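3-oxoacyl-[acyl-carrier protein] synthase (Thermus thermophilus, PDB 1UB7) probably catalyses the first condensation of fatty acid synthesis, joining an acetyl group from acetyl-CoA to two carbons of malonyl-ACP. Local coordinates at residues A[215-227]-A[249-261]. Residues are numbered along the deposited sequence; the frame is centred on the assembly and turned at random.
Sequences FKFAVRVMNTATL and NLRIIDAARERLG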
loop_
_atom_site.group_PDB
_atom_site.type_symbol
_atom_site.label_atom_id
_atom_site.label_comp_id
_atom_site.label_asym_id
_atom_site.label_seq_id
_atom_site.Cartn_x
_atom_site.Cartn_y
_atom_site.Cartn_z
ATOM N N PHE A 215 -20.043 -10.287 10.547
ATOM C CA PHE A 215 -21.120 -9.506 11.156
ATOM C C PHE A 215 -20.797 -9.269 12.630
ATOM O O PHE A 215 -20.871 -8.139 13.133
ATOM C CB PHE A 215 -22.453 -10.262 11.038
ATOM C CG PHE A 215 -23.643 -9.471 11.508
ATOM C CD1 PHE A 215 -23.797 -9.146 12.855
ATOM C CD2 PHE A 215 -24.586 -9.005 10.597
ATOM C CE1 PHE A 215 -24.867 -8.366 13.284
ATOM C CE2 PHE A 215 -25.664 -8.222 11.019
ATOM C CZ PHE A 215 -25.802 -7.901 12.365
ATOM N N LYS A 216 -20.452 -10.360 13.309
ATOM C CA LYS A 216 -20.101 -10.339 14.723
ATOM C C LYS A 216 -18.937 -9.350 14.952
ATOM O O LYS A 216 -18.930 -8.576 15.915
ATOM C CB LYS A 216 -19.707 -11.762 15.145
ATOM C CG LYS A 216 -19.922 -12.090 16.619
ATOM C CD LYS A 216 -19.503 -13.528 16.935
ATOM C CE LYS A 216 -20.289 -14.547 16.110
ATOM N NZ LYS A 216 -19.955 -15.961 16.472
ATOM N N PHE A 217 -17.968 -9.386 14.037
ATOM C CA PHE A 217 -16.780 -8.526 14.065
ATOM C C PHE A 217 -17.127 -7.038 13.902
ATOM O O PHE A 217 -16.862 -6.218 14.789
ATOM C CB PHE A 217 -15.816 -8.965 12.945
ATOM C CG PHE A 217 -14.665 -8.017 12.710
ATOM C CD1 PHE A 217 -13.699 -7.807 13.693
ATOM C CD2 PHE A 217 -14.559 -7.321 11.506
ATOM C CE1 PHE A 217 -12.643 -6.917 13.479
ATOM C CE2 PHE A 217 -13.515 -6.432 11.281
ATOM C CZ PHE A 217 -12.553 -6.227 12.268
ATOM N N ALA A 218 -17.717 -6.703 12.759
ATOM C CA ALA A 218 -18.097 -5.326 12.452
ATOM C C ALA A 218 -18.772 -4.661 13.641
ATOM O O ALA A 218 -18.317 -3.621 14.134
ATOM C CB ALA A 218 -19.035 -5.297 11.243
ATOM N N VAL A 219 -19.854 -5.284 14.098
ATOM C CA VAL A 219 -20.639 -4.780 15.212
ATOM C C VAL A 219 -19.810 -4.402 16.441
ATOM O O VAL A 219 -19.891 -3.269 16.922
ATOM C CB VAL A 219 -21.728 -5.811 15.602
ATOM C CG1 VAL A 219 -22.549 -5.287 16.763
ATOM C CG2 VAL A 219 -22.636 -6.086 14.397
ATOM N N ARG A 220 -19.007 -5.338 16.940
ATOM C CA ARG A 220 -18.186 -5.077 18.116
ATOM C C ARG A 220 -17.039 -4.119 17.845
ATOM O O ARG A 220 -16.755 -3.220 18.647
ATOM C CB ARG A 220 -17.636 -6.387 18.677
ATOM C CG ARG A 220 -18.694 -7.218 19.386
ATOM C CD ARG A 220 -18.183 -8.599 19.743
ATOM N NE ARG A 220 -19.227 -9.404 20.366
ATOM C CZ ARG A 220 -19.219 -10.732 20.398
ATOM N NH1 ARG A 220 -18.218 -11.402 19.840
ATOM N NH2 ARG A 220 -20.212 -11.388 20.984
ATOM N N VAL A 221 -16.375 -4.305 16.713
ATOM C CA VAL A 221 -15.261 -3.438 16.377
ATOM C C VAL A 221 -15.764 -2.013 16.137
ATOM O O VAL A 221 -15.328 -1.072 16.809
ATOM C CB VAL A 221 -14.478 -3.986 15.136
ATOM C CG1 VAL A 221 -14.725 -3.132 13.893
ATOM C CG2 VAL A 221 -12.996 -4.048 15.459
ATOM N N MET A 222 -16.702 -1.858 15.207
ATOM C CA MET A 222 -17.241 -0.539 14.894
ATOM C C MET A 222 -17.545 0.248 16.159
ATOM O O MET A 222 -17.239 1.438 16.255
ATOM C CB MET A 222 -18.514 -0.662 14.059
ATOM C CG MET A 222 -18.280 -0.657 12.565
ATOM S SD MET A 222 -19.815 -0.845 11.651
ATOM C CE MET A 222 -20.666 0.719 12.054
ATOM N N ASN A 223 -18.132 -0.431 17.137
ATOM C CA ASN A 223 -18.495 0.215 18.381
ATOM C C ASN A 223 -17.317 0.621 19.271
ATOM O O ASN A 223 -17.238 1.777 19.707
ATOM C CB ASN A 223 -19.462 -0.679 19.151
ATOM C CG ASN A 223 -20.340 0.111 20.088
ATOM O OD1 ASN A 223 -19.939 0.448 21.204
ATOM N ND2 ASN A 223 -21.541 0.442 19.624
ATOM N N THR A 224 -16.410 -0.318 19.541
ATOM C CA THR A 224 -15.235 -0.042 20.385
ATOM C C THR A 224 -14.405 1.091 19.791
ATOM O O THR A 224 -14.124 2.100 20.452
ATOM C CB THR A 224 -14.314 -1.288 20.510
ATOM O OG1 THR A 224 -15.048 -2.373 21.088
ATOM C CG2 THR A 224 -13.096 -0.979 21.390
ATOM N N ALA A 225 -14.022 0.902 18.532
ATOM C CA ALA A 225 -13.218 1.871 17.795
ATOM C C ALA A 225 -13.816 3.260 17.883
ATOM O O ALA A 225 -13.128 4.226 18.237
ATOM C CB ALA A 225 -13.112 1.449 16.334
ATOM N N THR A 226 -15.102 3.347 17.562
ATOM C CA THR A 226 -15.815 4.615 17.581
ATOM C C THR A 226 -15.661 5.326 18.913
ATOM O O THR A 226 -15.282 6.501 18.959
ATOM C CB THR A 226 -17.308 4.412 17.309
ATOM O OG1 THR A 226 -17.482 3.673 16.093
ATOM C CG2 THR A 226 -18.001 5.761 17.176
ATOM N N LEU A 227 -15.951 4.616 19.999
ATOM C CA LEU A 227 -15.839 5.226 21.319
ATOM C C LEU A 227 -14.392 5.579 21.647
ATOM O O LEU A 227 -14.110 6.655 22.194
ATOM C CB LEU A 227 -16.420 4.296 22.384
ATOM C CG LEU A 227 -17.950 4.242 22.329
ATOM C CD1 LEU A 227 -18.502 3.157 23.245
ATOM C CD2 LEU A 227 -18.493 5.609 22.710
ATOM N N ASN A 249 -23.385 -2.982 5.322
ATOM C CA ASN A 249 -24.678 -3.576 5.618
ATOM C C ASN A 249 -25.497 -2.705 6.574
ATOM O O ASN A 249 -25.009 -2.269 7.623
ATOM C CB ASN A 249 -24.459 -4.973 6.212
ATOM C CG ASN A 249 -25.734 -5.597 6.725
ATOM O OD1 ASN A 249 -26.218 -5.259 7.808
ATOM N ND2 ASN A 249 -26.295 -6.513 5.944
ATOM N N LEU A 250 -26.749 -2.458 6.205
ATOM C CA LEU A 250 -27.638 -1.631 7.012
ATOM C C LEU A 250 -27.875 -2.214 8.412
ATOM O O LEU A 250 -27.897 -1.476 9.396
ATOM C CB LEU A 250 -28.971 -1.437 6.278
ATOM C CG LEU A 250 -29.980 -0.440 6.855
ATOM C CD1 LEU A 250 -29.391 0.965 6.907
ATOM C CD2 LEU A 250 -31.222 -0.456 5.985
ATOM N N ARG A 251 -28.041 -3.531 8.507
ATOM C CA ARG A 251 -28.265 -4.164 9.806
ATOM C C ARG A 251 -27.083 -3.855 10.714
ATOM O O ARG A 251 -27.260 -3.515 11.888
ATOM C CB ARG A 251 -28.411 -5.687 9.657
ATOM C CG ARG A 251 -29.435 -6.123 8.611
ATOM C CD ARG A 251 -30.778 -5.442 8.833
ATOM N NE ARG A 251 -31.393 -5.044 7.570
ATOM C CZ ARG A 251 -32.257 -4.040 7.445
ATOM N NH1 ARG A 251 -32.608 -3.333 8.512
ATOM N NH2 ARG A 251 -32.753 -3.730 6.252
ATOM N N ILE A 252 -25.883 -3.967 10.147
ATOM C CA ILE A 252 -24.639 -3.718 10.867
ATOM C C ILE A 252 -24.547 -2.261 11.321
ATOM O O ILE A 252 -24.160 -1.972 12.456
ATOM C CB ILE A 252 -23.412 -4.076 9.979
ATOM C CG1 ILE A 252 -23.477 -5.560 9.582
ATOM C CG2 ILE A 252 -22.106 -3.752 10.719
ATOM C CD1 ILE A 252 -22.266 -6.081 8.833
ATOM N N ILE A 253 -24.913 -1.348 10.429
ATOM C CA ILE A 253 -24.885 0.080 10.735
ATOM C C ILE A 253 -25.932 0.339 11.808
ATOM O O ILE A 253 -25.701 1.062 12.778
ATOM C CB ILE A 253 -25.234 0.922 9.473
ATOM C CG1 ILE A 253 -24.214 0.622 8.365
ATOM C CG2 ILE A 253 -25.270 2.418 9.820
ATOM C CD1 ILE A 253 -24.619 1.100 6.969
ATOM N N ASP A 254 -27.093 -0.271 11.602
ATOM C CA ASP A 254 -28.237 -0.170 12.499
ATOM C C ASP A 254 -27.794 -0.645 13.875
ATOM O O ASP A 254 -27.795 0.116 14.853
ATOM C CB ASP A 254 -29.352 -1.070 11.959
ATOM C CG ASP A 254 -30.687 -0.806 12.599
ATOM O OD1 ASP A 254 -30.819 0.224 13.300
ATOM O OD2 ASP A 254 -31.603 -1.631 12.380
ATOM N N ALA A 255 -27.395 -1.916 13.915
ATOM C CA ALA A 255 -26.934 -2.573 15.125
ATOM C C ALA A 255 -25.867 -1.774 15.869
ATOM O O ALA A 255 -25.840 -1.762 17.099
ATOM C CB ALA A 255 -26.405 -3.947 14.774
ATOM N N ALA A 256 -24.991 -1.102 15.124
ATOM C CA ALA A 256 -23.917 -0.318 15.731
ATOM C C ALA A 256 -24.385 1.044 16.242
ATOM O O ALA A 256 -23.815 1.587 17.194
ATOM C CB ALA A 256 -22.774 -0.138 14.729
ATOM N N ARG A 257 -25.413 1.598 15.606
ATOM C CA ARG A 257 -25.945 2.893 16.014
ATOM C C ARG A 257 -26.646 2.728 17.348
ATOM O O ARG A 257 -26.394 3.471 18.301
ATOM C CB ARG A 257 -26.944 3.417 14.988
ATOM C CG ARG A 257 -27.653 4.681 15.433
ATOM C CD ARG A 257 -28.718 5.079 14.435
ATOM N NE ARG A 257 -29.611 3.966 14.130
ATOM C CZ ARG A 257 -30.360 3.337 15.030
ATOM N NH1 ARG A 257 -30.330 3.707 16.306
ATOM N NH2 ARG A 257 -31.139 2.334 14.651
ATOM N N GLU A 258 -27.540 1.748 17.397
ATOM C CA GLU A 258 -28.280 1.453 18.609
ATOM C C GLU A 258 -27.275 1.330 19.744
ATOM O O GLU A 258 -27.363 2.044 20.742
ATOM C CB GLU A 258 -29.060 0.154 18.427
ATOM C CG GLU A 258 -30.007 0.201 17.235
ATOM C CD GLU A 258 -30.704 -1.122 16.978
ATOM O OE1 GLU A 258 -30.001 -2.136 16.785
ATOM O OE2 GLU A 258 -31.954 -1.145 16.964
ATOM N N ARG A 259 -26.304 0.439 19.581
ATOM C CA ARG A 259 -25.277 0.253 20.596
ATOM C C ARG A 259 -24.587 1.561 21.007
ATOM O O ARG A 259 -23.738 1.561 21.897
ATOM C CB ARG A 259 -24.219 -0.740 20.106
ATOM C CG ARG A 259 -24.512 -2.197 20.428
ATOM C CD ARG A 259 -23.231 -3.036 20.370
ATOM N NE ARG A 259 -23.431 -4.389 20.885
ATOM C CZ ARG A 259 -22.468 -5.300 20.998
ATOM N NH1 ARG A 259 -21.229 -5.002 20.630
ATOM N NH2 ARG A 259 -22.743 -6.507 21.481
ATOM N N LEU A 260 -24.940 2.673 20.366
ATOM C CA LEU A 260 -24.330 3.958 20.702
ATOM C C LEU A 260 -25.339 5.034 21.098
ATOM O O LEU A 260 -24.961 6.184 21.355
ATOM C CB LEU A 260 -23.485 4.460 19.533
ATOM C CG LEU A 260 -22.177 3.712 19.286
ATOM C CD1 LEU A 260 -21.492 4.264 18.047
ATOM C CD2 LEU A 260 -21.274 3.855 20.501
ATOM N N GLY A 261 -26.616 4.659 21.160
ATOM C CA GLY A 261 -27.652 5.613 21.523
ATOM C C GLY A 261 -27.708 6.746 20.516
ATOM O O GLY A 261 -27.568 7.925 20.870
#
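CG1 of I252 stands over one face of the F215 ring, 4.1 Å from the centroid, a CH-pi contact, while CB of R251 meets the ring edge. With CG of F215 anti to the backbone N (chi1 -174°), the ring swings toward I252, although the CB bond points neither toward nor away from it. I252 is a knob in the hole formed by F215, A218, V219 and M222, and the fit is tight where its CG2 comes within 3.5 Å of A218 CB. V219 packs against A255 through CG2, and its CG1 sits over one face of the R259 guanidinium, whose edge is met by CG of R220. M222, bent at chi3 (67°), sets SD against I252 CG2, the two side chains crossing at about a right angle, and brings CE to 3.5 Å from A256 CB. N223 wedges its amide between R259 and L260; ND2 gives a weak hydrogen bond of 3.4 Å to R259 O. An alanine in place of N223 would probably leave R259 O without this donor and open a gap beside L260. T226 CG2 touches CD1 of L260, and L227 CG packs 3.8 Å from L260 CD2. The axes of 215-227 and 250-258 cross at -39° and come within 9.1 Å. Helix 250-258, N-capped by N249, starts in the predicted ACP-binding region; M222, I253, T226 and L260 pack on strand 242-245, A218 and M222 on F306 of strand 300-307.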